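Local coordinates for protein beta sliding clamp (Bartonella birtlesii LL-WM9, PDB 6PTR) that probably tethers DNA polymerases and other proteins to DNA, conferring processivity as a ring-shaped head-to-tail homodimer around the duplex, at residues F138-S143 against L178-V183; L145-D150 against N369-Y374; Q218-E223 against F240-V245; V296-E301 against L305-N310. All coordinates share one frame; numbering follows the deposited sequence. Where two conformers were deposited one is given.

Contact 1. Residues F138-S143 against L178-V183; sequences FFLSAS and LKLRLV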
loop_
_atom_site.group_PDB
_atom_site.type_symbol
_atom_site.label_atom_id
_atom_site.label_comp_id
_atom_site.label_asym_id
_atom_site.label_seq_id
_atom_site.Cartn_x
_atom_site.Cartn_y
_atom_site.Cartn_z
ATOM N N PHE C 138 8.627 0.097 -38.709
ATOM C CA PHE C 138 7.325 0.650 -39.057
ATOM C C PHE C 138 6.865 1.537 -37.908
ATOM O O PHE C 138 7.535 1.645 -36.879
ATOM C CB PHE C 138 6.305 -0.458 -39.372
ATOM C CG PHE C 138 6.031 -1.399 -38.229
ATOM C CD1 PHE C 138 6.896 -2.448 -37.949
ATOM C CD2 PHE C 138 4.884 -1.271 -37.468
ATOM C CE1 PHE C 138 6.633 -3.329 -36.913
ATOM C CE2 PHE C 138 4.619 -2.153 -36.428
ATOM C CZ PHE C 138 5.489 -3.183 -36.155
ATOM N N PHE C 139 5.727 2.200 -38.104
ATOM C CA PHE C 139 5.208 3.141 -37.119
ATOM C C PHE C 139 3.774 2.783 -36.759
ATOM O O PHE C 139 3.005 2.343 -37.616
ATOM C CB PHE C 139 5.242 4.579 -37.650
ATOM C CG PHE C 139 6.624 5.086 -37.956
ATOM C CD1 PHE C 139 7.248 4.771 -39.153
ATOM C CD2 PHE C 139 7.301 5.884 -37.039
ATOM C CE1 PHE C 139 8.532 5.231 -39.423
ATOM C CE2 PHE C 139 8.579 6.366 -37.321
ATOM C CZ PHE C 139 9.190 6.027 -38.502
ATOM N N LEU C 140 3.427 2.969 -35.485
ATOM C CA LEU C 140 2.052 2.929 -34.993
ATOM C C LEU C 140 1.836 4.155 -34.126
ATOM O O LEU C 140 2.768 4.619 -33.476
ATOM C CB LEU C 140 1.756 1.703 -34.125
ATOM C CG LEU C 140 1.649 0.301 -34.684
ATOM C CD1 LEU C 140 1.325 -0.658 -33.528
ATOM C CD2 LEU C 140 0.558 0.276 -35.721
ATOM N N SER C 141 0.610 4.663 -34.078
ATOM C CA SER C 141 0.350 5.706 -33.100
ATOM C C SER C 141 0.505 5.132 -31.704
ATOM O O SER C 141 0.236 3.947 -31.456
ATOM C CB SER C 141 -1.045 6.318 -33.278
ATOM O OG SER C 141 -2.067 5.417 -32.885
ATOM N N ALA C 142 0.963 5.977 -30.782
ATOM C CA ALA C 142 1.080 5.530 -29.400
ATOM C C ALA C 142 -0.270 5.074 -28.867
ATOM O O ALA C 142 -0.357 4.074 -28.144
ATOM C CB ALA C 142 1.654 6.648 -28.528
ATOM N N SER C 143 -1.337 5.791 -29.219
ATOM C CA SER C 143 -2.651 5.430 -28.697
ATOM C C SER C 143 -3.090 4.071 -29.223
ATOM O O SER C 143 -3.661 3.269 -28.477
ATOM C CB SER C 143 -3.669 6.504 -29.057
ATOM O OG SER C 143 -3.716 6.652 -30.459
ATOM N N LEU C 178 -3.686 -7.623 -44.716
ATOM C CA LEU C 178 -2.750 -7.968 -43.651
ATOM C C LEU C 178 -3.242 -7.422 -42.321
ATOM O O LEU C 178 -3.676 -6.272 -42.229
ATOM C CB LEU C 178 -1.354 -7.401 -43.932
ATOM C CG LEU C 178 -0.360 -8.140 -44.828
ATOM C CD1 LEU C 178 1.021 -7.507 -44.687
ATOM C CD2 LEU C 178 -0.319 -9.610 -44.479
ATOM N N LYS C 179 -3.172 -8.257 -41.293
ATOM C CA LYS C 179 -3.449 -7.853 -39.927
ATOM C C LYS C 179 -2.168 -7.912 -39.113
ATOM O O LYS C 179 -1.326 -8.782 -39.338
ATOM C CB LYS C 179 -4.506 -8.757 -39.280
ATOM C CG LYS C 179 -5.879 -8.650 -39.921
ATOM C CD LYS C 179 -6.932 -9.342 -39.055
ATOM C CE LYS C 179 -8.328 -9.168 -39.622
ATOM N NZ LYS C 179 -8.732 -10.318 -40.476
ATOM N N LEU C 180 -2.018 -6.971 -38.187
ATOM C CA LEU C 180 -1.052 -7.081 -37.104
ATOM C C LEU C 180 -1.812 -7.553 -35.880
ATOM O O LEU C 180 -2.829 -6.956 -35.522
ATOM C CB LEU C 180 -0.377 -5.740 -36.814
ATOM C CG LEU C 180 0.443 -5.659 -35.520
ATOM C CD1 LEU C 180 1.677 -6.559 -35.572
ATOM C CD2 LEU C 180 0.843 -4.194 -35.280
ATOM N N ARG C 181 -1.343 -8.642 -35.268
ATOM C CA ARG C 181 -2.068 -9.289 -34.188
ATOM C C ARG C 181 -1.168 -9.442 -32.978
ATOM O O ARG C 181 0.037 -9.687 -33.106
ATOM C CB ARG C 181 -2.606 -10.672 -34.630
ATOM C CG ARG C 181 -3.276 -11.479 -33.528
ATOM C CD ARG C 181 -3.879 -12.754 -34.164
ATOM N NE ARG C 181 -5.105 -12.499 -34.935
ATOM C CZ ARG C 181 -5.727 -13.415 -35.667
ATOM N NH1 ARG C 181 -5.225 -14.646 -35.759
ATOM N NH2 ARG C 181 -6.844 -13.105 -36.316
ATOM N N LEU C 182 -1.754 -9.280 -31.802
ATOM C CA LEU C 182 -1.102 -9.592 -30.543
ATOM C C LEU C 182 -1.948 -10.625 -29.836
ATOM O O LEU C 182 -3.166 -10.459 -29.768
ATOM C CB LEU C 182 -0.970 -8.369 -29.627
ATOM C CG LEU C 182 0.066 -7.304 -29.997
ATOM C CD1 LEU C 182 -0.273 -6.622 -31.288
ATOM C CD2 LEU C 182 0.132 -6.289 -28.865
ATOM N N VAL C 183 -1.294 -11.676 -29.329
ATOM C CA VAL C 183 -1.936 -12.726 -28.538
ATOM C C VAL C 183 -1.160 -12.912 -27.245
ATOM O O VAL C 183 0.082 -12.949 -27.237
ATOM C CB VAL C 183 -2.034 -14.059 -29.311
ATOM C CG1 VAL C 183 -2.540 -15.188 -28.376
ATOM C CG2 VAL C 183 -2.973 -13.925 -30.509
#
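Leu-180 reaches out from strand 179-185 and meets Leu-140 of strand 136-141 tip to tip, one methyl against another. From CB, which lies too far back to touch the opposing strand, the chain runs to CG anti to its own backbone nitrogen (chi1 168°). That torsion throws the branch across the gap between the strands, whose nearest alpha carbons, those of Leu-140 and Leu-180, are 10.7 Å apart. CG meets nothing of 138-143 itself, and of the two methyls it carries, CD2 does the touching. Leu-180 CD2 stands 4.0 Å from Leu-140 CD1 and, more loosely, 4.4 Å from Phe-138 CE2, approaching the phenyl ring obliquely. Leu-140 answers with CG beside its backbone nitrogen (chi1 -71°) and an extended second torsion, which push CD1 forward to the meeting point. Phe-138 and Leu-140, two residues apart on one strand, point to the same side, and the single methyl of Leu-180 serves both. No hydrogen bond crosses this gap; the contact is small, buried and wholly apolar. Just after Leu-140 the strand gives way to helix 142-152, with Ser-141 as the N-cap: its OG accepts from Lys-144 N. The two strands belong to different antiparallel sheets. Phe-138 and Leu-140 are bonded through their backbones to strand 228-233, while Lys-179 is bonded to strand 167-173. Met-195 of strand 189-196 and Pro-198 also pack on Leu-140, so the meeting point lies inside the central domain, where its two sheets come together.

Contact 2. Residues L145-D150 against N369-Y374; sequences LKHLLD and NAEVLY
His-147 extends from helix 142-152 toward Glu-371 and Val-372, presenting the NE2 corner of its imidazole to both. The ring is carried outward because CG stands anti to the backbone nitrogen (chi1 172°). Glu-371 CG comes up at the edge of the ring, close to its plane, 4.3 Å from His-147 NE2. Val-372 CG2 approaches the same His-147 NE2 obliquely, at 4.2 Å. Both are carbon contacts to the ring nitrogen, and the Glu-371 carboxylate is turned so that OE2 stays 4.3 Å from His-147 NE2. In the loop that offers these groups, Asn-369 forms an Asx motif: Val-372 N donates to Asn-369 OD1 over 2.9 Å, in the carbonyl plane, and Glu-371 N adds a weak bond to the same oxygen. Asn-369 is poorly ordered, however. On the helix, Lys-146 NZ forms a salt bridge at the syn lone pair of Asp-150 OD2. The contact joins the central domain to the C-terminal domain, and deeper in the same seam Val-372 packs on Cys-151 of the helix and on Val-193. The contact is partly buried and held by light van der Waals touch, with a carboxylate close enough that it would probably favour a positive charge on the imidazole, though no direct ion pair forms.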
loop_
_atom_site.group_PDB
_atom_site.type_symbol
_atom_site.label_atom_id
_atom_site.label_comp_id
_atom_site.label_asym_id
_atom_site.label_seq_id
_atom_site.Cartn_x
_atom_site.Cartn_y
_atom_site.Cartn_z
ATOM N N LEU C 145 -0.979 1.603 -30.155
ATOM C CA LEU C 145 -0.157 0.610 -29.458
ATOM C C LEU C 145 -0.654 0.384 -28.039
ATOM O O LEU C 145 -0.701 -0.756 -27.555
ATOM C CB LEU C 145 1.311 1.049 -29.436
ATOM C CG LEU C 145 2.202 0.063 -28.658
ATOM C CD1 LEU C 145 2.217 -1.312 -29.326
ATOM C CD2 LEU C 145 3.619 0.635 -28.571
ATOM N N LYS C 146 -1.056 1.457 -27.361
ATOM C CA LYS C 146 -1.600 1.281 -26.022
ATOM C C LYS C 146 -2.846 0.404 -26.046
ATOM O O LYS C 146 -3.040 -0.433 -25.158
ATOM C CB LYS C 146 -1.932 2.634 -25.412
ATOM C CG LYS C 146 -2.453 2.530 -23.993
ATOM C CD LYS C 146 -2.780 3.910 -23.447
ATOM C CE LYS C 146 -3.171 3.869 -21.969
ATOM N NZ LYS C 146 -4.410 3.102 -21.714
ATOM N N HIS C 147 -3.715 0.619 -27.036
ATOM C CA HIS C 147 -4.919 -0.195 -27.162
ATOM C C HIS C 147 -4.559 -1.665 -27.327
ATOM O O HIS C 147 -5.139 -2.532 -26.667
ATOM C CB HIS C 147 -5.751 0.299 -28.338
ATOM C CG HIS C 147 -6.909 -0.590 -28.676
ATOM N ND1 HIS C 147 -8.006 -0.728 -27.853
ATOM C CD2 HIS C 147 -7.135 -1.389 -29.748
ATOM C CE1 HIS C 147 -8.859 -1.573 -28.405
ATOM N NE2 HIS C 147 -8.357 -1.986 -29.556
ATOM N N LEU C 148 -3.600 -1.968 -28.210
ATOM C CA LEU C 148 -3.217 -3.365 -28.424
ATOM C C LEU C 148 -2.698 -3.994 -27.141
ATOM O O LEU C 148 -3.055 -5.132 -26.805
ATOM C CB LEU C 148 -2.166 -3.459 -29.527
ATOM C CG LEU C 148 -2.554 -2.854 -30.874
ATOM C CD1 LEU C 148 -1.338 -2.741 -31.769
ATOM C CD2 LEU C 148 -3.631 -3.708 -31.529
ATOM N N LEU C 149 -1.837 -3.272 -26.414
ATOM C CA LEU C 149 -1.278 -3.812 -25.183
ATOM C C LEU C 149 -2.332 -3.889 -24.082
ATOM O O LEU C 149 -2.332 -4.835 -23.281
ATOM C CB LEU C 149 -0.092 -2.958 -24.724
ATOM C CG LEU C 149 1.080 -2.984 -25.701
ATOM C CD1 LEU C 149 2.160 -1.986 -25.315
ATOM C CD2 LEU C 149 1.680 -4.381 -25.823
ATOM N N ASP C 150 -3.230 -2.902 -24.021
ATOM C CA ASP C 150 -4.323 -2.942 -23.044
ATOM C C ASP C 150 -5.224 -4.150 -23.244
ATOM O O ASP C 150 -5.771 -4.686 -22.270
ATOM C CB ASP C 150 -5.185 -1.682 -23.133
ATOM C CG ASP C 150 -4.583 -0.499 -22.406
ATOM O OD1 ASP C 150 -3.723 -0.698 -21.520
ATOM O OD2 ASP C 150 -5.008 0.635 -22.714
ATOM N N ASN C 369 -17.876 -5.348 -30.349
ATOM C CA ASN C 369 -16.727 -5.124 -31.214
ATOM C C ASN C 369 -16.295 -6.388 -31.951
ATOM O O ASN C 369 -16.654 -7.517 -31.598
ATOM C CB ASN C 369 -15.549 -4.561 -30.420
ATOM C CG ASN C 369 -14.651 -5.638 -29.899
ATOM O OD1 ASN C 369 -13.815 -6.168 -30.628
ATOM N ND2 ASN C 369 -14.820 -5.984 -28.634
ATOM N N ALA C 370 -15.466 -6.165 -32.978
ATOM C CA ALA C 370 -15.034 -7.203 -33.890
ATOM C C ALA C 370 -13.529 -7.429 -33.911
ATOM O O ALA C 370 -13.077 -8.355 -34.591
ATOM C CB ALA C 370 -15.501 -6.871 -35.317
ATOM N N GLU C 371 -12.739 -6.622 -33.207
ATOM C CA GLU C 371 -11.290 -6.711 -33.321
ATOM C C GLU C 371 -10.627 -7.428 -32.144
ATOM O O GLU C 371 -9.480 -7.868 -32.282
ATOM C CB GLU C 371 -10.682 -5.309 -33.475
ATOM C CG GLU C 371 -10.580 -4.506 -32.178
ATOM C CD GLU C 371 -11.795 -3.642 -31.886
ATOM O OE1 GLU C 371 -12.328 -3.037 -32.838
ATOM O OE2 GLU C 371 -12.207 -3.561 -30.704
ATOM N N VAL C 372 -11.323 -7.577 -31.019
ATOM C CA VAL C 372 -10.776 -8.146 -29.787
ATOM C C VAL C 372 -11.634 -9.331 -29.366
ATOM O O VAL C 372 -12.862 -9.224 -29.335
ATOM C CB VAL C 372 -10.760 -7.092 -28.657
ATOM C CG1 VAL C 372 -10.130 -7.652 -27.392
ATOM C CG2 VAL C 372 -10.042 -5.825 -29.104
ATOM N N LEU C 373 -11.001 -10.435 -28.970
ATOM C CA LEU C 373 -11.771 -11.513 -28.367
ATOM C C LEU C 373 -10.980 -12.095 -27.210
ATOM O O LEU C 373 -9.749 -12.003 -27.159
ATOM C CB LEU C 373 -12.124 -12.613 -29.374
ATOM C CG LEU C 373 -11.008 -13.362 -30.109
ATOM C CD1 LEU C 373 -10.498 -14.565 -29.290
ATOM C CD2 LEU C 373 -11.472 -13.802 -31.509
ATOM N N TYR C 374 -11.702 -12.723 -26.296
ATOM C CA TYR C 374 -11.083 -13.404 -25.183
ATOM C C TYR C 374 -11.571 -14.844 -25.156
ATOM O O TYR C 374 -12.697 -15.150 -25.567
ATOM C CB TYR C 374 -11.403 -12.704 -23.860
ATOM C CG TYR C 374 -10.997 -11.271 -23.918
ATOM C CD1 TYR C 374 -9.656 -10.920 -23.763
ATOM C CD2 TYR C 374 -11.925 -10.270 -24.198
ATOM C CE1 TYR C 374 -9.251 -9.614 -23.848
ATOM C CE2 TYR C 374 -11.524 -8.933 -24.285
ATOM C CZ TYR C 374 -10.181 -8.623 -24.115
ATOM O OH TYR C 374 -9.777 -7.321 -24.204
#

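Contact 3. Residues Q218-E223 against F240-V245; sequences QKLLSE and FSLGSV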
loop_
_atom_site.group_PDB
_atom_site.type_symbol
_atom_site.label_atom_id
_atom_site.label_comp_id
_atom_site.label_asym_id
_atom_site.label_seq_id
_atom_site.Cartn_x
_atom_site.Cartn_y
_atom_site.Cartn_z
ATOM N N GLN C 218 3.925 -0.184 -21.060
ATOM C CA GLN C 218 2.585 0.184 -20.628
ATOM C C GLN C 218 2.614 1.305 -19.607
ATOM O O GLN C 218 1.753 2.191 -19.633
ATOM C CB GLN C 218 1.868 -1.043 -20.066
ATOM C CG GLN C 218 1.327 -1.911 -21.167
ATOM C CD GLN C 218 0.007 -1.371 -21.700
ATOM O OE1 GLN C 218 -0.020 -0.363 -22.411
ATOM N NE2 GLN C 218 -1.096 -2.028 -21.333
ATOM N N LYS C 219 3.604 1.310 -18.710
ATOM C CA LYS C 219 3.676 2.405 -17.742
ATOM C C LYS C 219 3.911 3.744 -18.439
ATOM O O LYS C 219 3.340 4.768 -18.047
ATOM C CB LYS C 219 4.779 2.149 -16.717
ATOM C CG LYS C 219 4.480 1.022 -15.735
ATOM C CD LYS C 219 5.734 0.676 -14.944
ATOM C CE LYS C 219 5.523 -0.504 -14.010
ATOM N NZ LYS C 219 6.792 -0.850 -13.304
ATOM N N LEU C 220 4.758 3.759 -19.468
ATOM C CA LEU C 220 4.950 4.999 -20.210
ATOM C C LEU C 220 3.691 5.374 -20.981
ATOM O O LEU C 220 3.250 6.527 -20.944
ATOM C CB LEU C 220 6.142 4.858 -21.157
ATOM C CG LEU C 220 6.326 6.080 -22.061
ATOM C CD1 LEU C 220 6.674 7.341 -21.234
ATOM C CD2 LEU C 220 7.382 5.820 -23.115
ATOM N N LEU C 221 3.092 4.399 -21.675
ATOM C CA LEU C 221 1.903 4.668 -22.474
ATOM C C LEU C 221 0.720 5.125 -21.622
ATOM O O LEU C 221 -0.135 5.869 -22.112
ATOM C CB LEU C 221 1.538 3.426 -23.286
ATOM C CG LEU C 221 2.540 3.145 -24.412
ATOM C CD1 LEU C 221 2.248 1.817 -25.072
ATOM C CD2 LEU C 221 2.474 4.255 -25.439
ATOM N N SER C 222 0.650 4.692 -20.353
ATOM C CA SER C 222 -0.436 5.116 -19.473
ATOM C C SER C 222 -0.476 6.627 -19.299
ATOM O O SER C 222 -1.511 7.173 -18.895
ATOM C CB SER C 222 -0.294 4.446 -18.103
ATOM O OG SER C 222 0.873 4.909 -17.442
ATOM N N GLU C 223 0.620 7.312 -19.586
ATOM C CA GLU C 223 0.627 8.766 -19.478
ATOM C C GLU C 223 -0.035 9.456 -20.669
ATOM O O GLU C 223 -0.067 10.696 -20.704
ATOM C CB GLU C 223 2.059 9.265 -19.321
ATOM C CG GLU C 223 2.856 8.554 -18.252
ATOM C CD GLU C 223 4.301 9.060 -18.187
ATOM O OE1 GLU C 223 4.618 10.064 -18.867
ATOM O OE2 GLU C 223 5.120 8.454 -17.464
ATOM N N PHE C 240 11.327 0.116 -29.258
ATOM C CA PHE C 240 10.221 1.057 -29.352
ATOM C C PHE C 240 10.778 2.442 -29.084
ATOM O O PHE C 240 11.317 2.692 -28.000
ATOM C CB PHE C 240 9.124 0.747 -28.333
ATOM C CG PHE C 240 8.549 -0.618 -28.453
ATOM C CD1 PHE C 240 9.164 -1.705 -27.840
ATOM C CD2 PHE C 240 7.367 -0.824 -29.148
ATOM C CE1 PHE C 240 8.630 -2.972 -27.945
ATOM C CE2 PHE C 240 6.819 -2.108 -29.242
ATOM C CZ PHE C 240 7.457 -3.174 -28.653
ATOM N N SER C 241 10.626 3.342 -30.045
ATOM C CA SER C 241 11.070 4.721 -29.879
ATOM C C SER C 241 9.844 5.620 -29.877
ATOM O O SER C 241 9.043 5.594 -30.813
ATOM C CB SER C 241 12.044 5.130 -30.989
ATOM O OG SER C 241 13.191 4.298 -30.959
ATOM N N LEU C 242 9.680 6.404 -28.821
ATOM C CA LEU C 242 8.536 7.301 -28.786
ATOM C C LEU C 242 8.914 8.485 -27.917
ATOM O O LEU C 242 9.538 8.308 -26.870
ATOM C CB LEU C 242 7.275 6.596 -28.260
ATOM C CG LEU C 242 7.215 5.950 -26.878
ATOM C CD1 LEU C 242 5.756 5.657 -26.545
ATOM C CD2 LEU C 242 8.032 4.653 -26.787
ATOM N N GLY C 243 8.556 9.685 -28.364
ATOM C CA GLY C 243 8.981 10.877 -27.648
ATOM C C GLY C 243 10.493 10.934 -27.557
ATOM O O GLY C 243 11.214 10.747 -28.545
ATOM N N SER C 244 10.997 11.185 -26.352
ATOM C CA SER C 244 12.429 11.172 -26.094
ATOM C C SER C 244 12.883 9.872 -25.436
ATOM O O SER C 244 13.994 9.811 -24.896
ATOM C CB SER C 244 12.804 12.356 -25.213
ATOM O OG SER C 244 12.010 12.283 -24.042
ATOM N N VAL C 245 12.058 8.832 -25.492
ATOM C CA VAL C 245 12.316 7.576 -24.801
ATOM C C VAL C 245 12.562 6.493 -25.836
ATOM O O VAL C 245 11.878 6.436 -26.867
ATOM C CB VAL C 245 11.133 7.200 -23.875
ATOM C CG1 VAL C 245 11.383 5.864 -23.178
ATOM C CG2 VAL C 245 10.898 8.308 -22.871
#
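Leu-220 and Leu-221 of helix 211-221 pack on a tight beta hairpin whose type II' turn runs from Leu-242 to Val-245. In the first shell, Leu-220 and Leu-242 reach toward each other tip to tip. Leu-220 CD2 settles against the whole isobutyl fork, 3.8 Å from Leu-242 CG, and, roughly at right angles to that, it touches Val-245 CG1 at 4.0 Å. Leu-221 crosses Leu-242 at about a right angle, and its CD2 rests 3.7 Å from Leu-242 CD1. Leu-242 holds CG between its backbone nitrogen and carbonyl carbon (chi1 59°), a crowded position that brings both methyls up to the helix. The turn fixes the spacing of the two hairpin residues. Leu-242 N donates to Val-245 O, and Val-245 N returns a bond to Leu-242 O, each over 2.9 Å. Gly-243 takes the first turn corner with a phi of 58°, which suits glycine. Farther out, Leu-221 also packs on Ala-142, Leu-145 and Leu-149 of helix 142-152, and Leu-242 on Val-229 of the neighbouring strand. The second arm, strand 245-250, pairs with strand 59-69, so this buried cluster lies where the central and N-terminal domains share one sheet. Arg-24 of helix 15-26 touches Leu-220, Ser-244 and Val-245, while its NH2 forms a salt bridge with Glu-223 OE1.

Contact 4. Residues V296-E301 against L305-N310; sequences VKLTIE and LKLVVN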
loop_
_atom_site.group_PDB
_atom_site.type_symbol
_atom_site.label_atom_id
_atom_site.label_comp_id
_atom_site.label_asym_id
_atom_site.label_seq_id
_atom_site.Cartn_x
_atom_site.Cartn_y
_atom_site.Cartn_z
ATOM N N VAL C 296 -16.374 -20.536 -9.560
ATOM C CA VAL C 296 -17.774 -20.152 -9.443
ATOM C C VAL C 296 -18.544 -20.956 -10.478
ATOM O O VAL C 296 -18.109 -21.080 -11.630
ATOM C CB VAL C 296 -17.988 -18.630 -9.615
ATOM C CG1 VAL C 296 -17.429 -18.141 -10.957
ATOM C CG2 VAL C 296 -19.473 -18.279 -9.510
ATOM N N LYS C 297 -19.656 -21.553 -10.047
ATOM C CA LYS C 297 -20.525 -22.327 -10.925
ATOM C C LYS C 297 -21.628 -21.436 -11.463
ATOM O O LYS C 297 -22.326 -20.767 -10.696
ATOM C CB LYS C 297 -21.143 -23.512 -10.177
ATOM C CG LYS C 297 -22.154 -24.248 -11.024
ATOM C CD LYS C 297 -22.588 -25.591 -10.416
ATOM C CE LYS C 297 -23.453 -25.443 -9.216
ATOM N NZ LYS C 297 -24.059 -26.798 -8.960
ATOM N N LEU C 298 -21.743 -21.395 -12.782
ATOM C CA LEU C 298 -22.832 -20.709 -13.464
ATOM C C LEU C 298 -23.862 -21.759 -13.835
ATOM O O LEU C 298 -23.564 -22.685 -14.600
ATOM C CB LEU C 298 -22.351 -19.981 -14.725
ATOM C CG LEU C 298 -21.537 -18.693 -14.587
ATOM C CD1 LEU C 298 -20.306 -18.887 -13.753
ATOM C CD2 LEU C 298 -21.159 -18.144 -15.977
ATOM N N THR C 299 -25.064 -21.612 -13.317
ATOM C CA THR C 299 -26.182 -22.450 -13.729
ATOM C C THR C 299 -27.051 -21.610 -14.646
ATOM O O THR C 299 -27.715 -20.668 -14.192
ATOM C CB THR C 299 -26.962 -22.951 -12.522
ATOM O OG1 THR C 299 -26.074 -23.727 -11.698
ATOM C CG2 THR C 299 -28.136 -23.814 -12.973
ATOM N N ILE C 300 -27.047 -21.945 -15.935
ATOM C CA ILE C 300 -27.637 -21.094 -16.959
ATOM C C ILE C 300 -28.923 -21.747 -17.417
ATOM O O ILE C 300 -28.924 -22.910 -17.847
ATOM C CB ILE C 300 -26.692 -20.870 -18.146
ATOM C CG1 ILE C 300 -25.272 -20.593 -17.673
ATOM C CG2 ILE C 300 -27.178 -19.690 -18.993
ATOM C CD1 ILE C 300 -24.263 -20.669 -18.795
ATOM N N GLU C 301 -30.018 -21.007 -17.300
ATOM C CA GLU C 301 -31.329 -21.448 -17.735
ATOM C C GLU C 301 -31.939 -20.338 -18.581
ATOM O O GLU C 301 -31.365 -19.256 -18.731
ATOM C CB GLU C 301 -32.216 -21.804 -16.530
ATOM C CG GLU C 301 -32.096 -23.258 -16.096
ATOM C CD GLU C 301 -31.682 -23.433 -14.637
ATOM O OE1 GLU C 301 -31.351 -24.578 -14.252
ATOM O OE2 GLU C 301 -31.692 -22.443 -13.873
ATOM N N LEU C 305 -29.547 -16.536 -14.764
ATOM C CA LEU C 305 -28.236 -17.060 -14.424
ATOM C C LEU C 305 -28.098 -17.117 -12.911
ATOM O O LEU C 305 -28.271 -16.098 -12.232
ATOM C CB LEU C 305 -27.127 -16.187 -15.019
ATOM C CG LEU C 305 -25.684 -16.457 -14.615
ATOM C CD1 LEU C 305 -25.255 -17.790 -15.159
ATOM C CD2 LEU C 305 -24.783 -15.369 -15.138
ATOM N N LYS C 306 -27.773 -18.295 -12.382
ATOM C CA LYS C 306 -27.436 -18.433 -10.967
ATOM C C LYS C 306 -25.951 -18.687 -10.812
ATOM O O LYS C 306 -25.350 -19.405 -11.618
ATOM C CB LYS C 306 -28.220 -19.577 -10.312
ATOM C CG LYS C 306 -29.723 -19.349 -10.291
ATOM C CD LYS C 306 -30.420 -20.319 -9.345
ATOM C CE LYS C 306 -31.272 -21.322 -10.093
ATOM N NZ LYS C 306 -32.133 -22.086 -9.148
ATOM N N LEU C 307 -25.368 -18.113 -9.760
ATOM C CA LEU C 307 -23.953 -18.250 -9.460
ATOM C C LEU C 307 -23.839 -18.934 -8.112
ATOM O O LEU C 307 -24.594 -18.610 -7.200
ATOM C CB LEU C 307 -23.272 -16.878 -9.377
ATOM C CG LEU C 307 -23.415 -15.997 -10.599
ATOM C CD1 LEU C 307 -22.784 -14.645 -10.328
ATOM C CD2 LEU C 307 -22.734 -16.679 -11.765
ATOM N N VAL C 308 -22.905 -19.876 -7.976
ATOM C CA VAL C 308 -22.683 -20.537 -6.690
ATOM C C VAL C 308 -21.192 -20.722 -6.469
ATOM O O VAL C 308 -20.481 -21.217 -7.355
ATOM C CB VAL C 308 -23.382 -21.906 -6.591
ATOM C CG1 VAL C 308 -23.124 -22.470 -5.191
ATOM C CG2 VAL C 308 -24.863 -21.778 -6.829
ATOM N N VAL C 309 -20.730 -20.382 -5.261
ATOM C CA VAL C 309 -19.349 -20.619 -4.832
ATOM C C VAL C 309 -19.391 -21.446 -3.555
ATOM O O VAL C 309 -20.216 -21.189 -2.675
ATOM C CB VAL C 309 -18.572 -19.312 -4.587
ATOM C CG1 VAL C 309 -17.137 -19.583 -4.092
ATOM C CG2 VAL C 309 -18.554 -18.452 -5.855
ATOM N N ASN C 310 -18.524 -22.463 -3.472
ATOM C CA ASN C 310 -18.424 -23.308 -2.283
ATOM C C ASN C 310 -16.965 -23.334 -1.870
ATOM O O ASN C 310 -16.089 -23.516 -2.721
ATOM C CB ASN C 310 -18.909 -24.753 -2.522
ATOM C CG ASN C 310 -20.417 -24.851 -2.767
ATOM O OD1 ASN C 310 -21.223 -24.644 -1.858
ATOM N ND2 ASN C 310 -20.799 -25.184 -3.999
#
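The peptide groups of Lys-297 and Val-308 meet edge to edge, nearly coplanar: Val-308 N sits in the carbonyl plane of Lys-297 O, and Lys-297 N, tilted 17° from that of Val-308 O, reaches this oxygen over 2.8 Å, almost straight at 175°. Thr-299 and Lys-306 form the next hydrogen-bonded pair of this antiparallel beta hairpin. Between the pairs, Leu-307 CA brings its hydrogen to Lys-297 O over 3.2 Å. At the edges, Leu-298 and Ile-300 bond through their backbones to strand 330-335, Leu-305 and Leu-307 to strand 315-322. One face is aliphatic. Leu-298 and Leu-307 lie side by side there, Leu-298 CG 3.7 Å from Leu-307 CD2, and Leu-305, with CG anti to its backbone nitrogen (chi1 172°), swings CD1 over to Leu-298 CB at 3.7 Å and Ile-300 CG1 at 3.8 Å. Helix 275-285 covers this face through Phe-278, Ala-281 and Val-282. The other face carries Lys-297, Thr-299, Lys-306 and Val-308. Glu-331 OE2 forms a salt bridge with Lys-297 NZ and is hydrogen-bonded to Thr-299 OG1. Chemically the hairpin is aliphatic toward the helix and mixed on the other face, with Glu-301 OE2 and Lys-306 NZ probably attracting each other across 4.8 Å without pairing.

Overall arrangement
Contacts 1 and 3 are buried and apolar, contact 2 is partly buried, and contact 4 alone is built on backbone hydrogen bonds. Helix 142-152 ties the first three together: Leu-148 CD1 packs 3.8 Å from Leu-140 CD1, and Asp-150 OD1 probably accepts a hydrogen bond from Gln-218 NE2. Contacts 1 and 3 both involve the sheet shared by the N-terminal and central domains, while contacts 1 and 2 both reach the sheet that the central domain shares with the C-terminal one. Contact 4 stands apart in a four-stranded sheet of the C-terminal domain, its centre about 28 Å from that of contact 2.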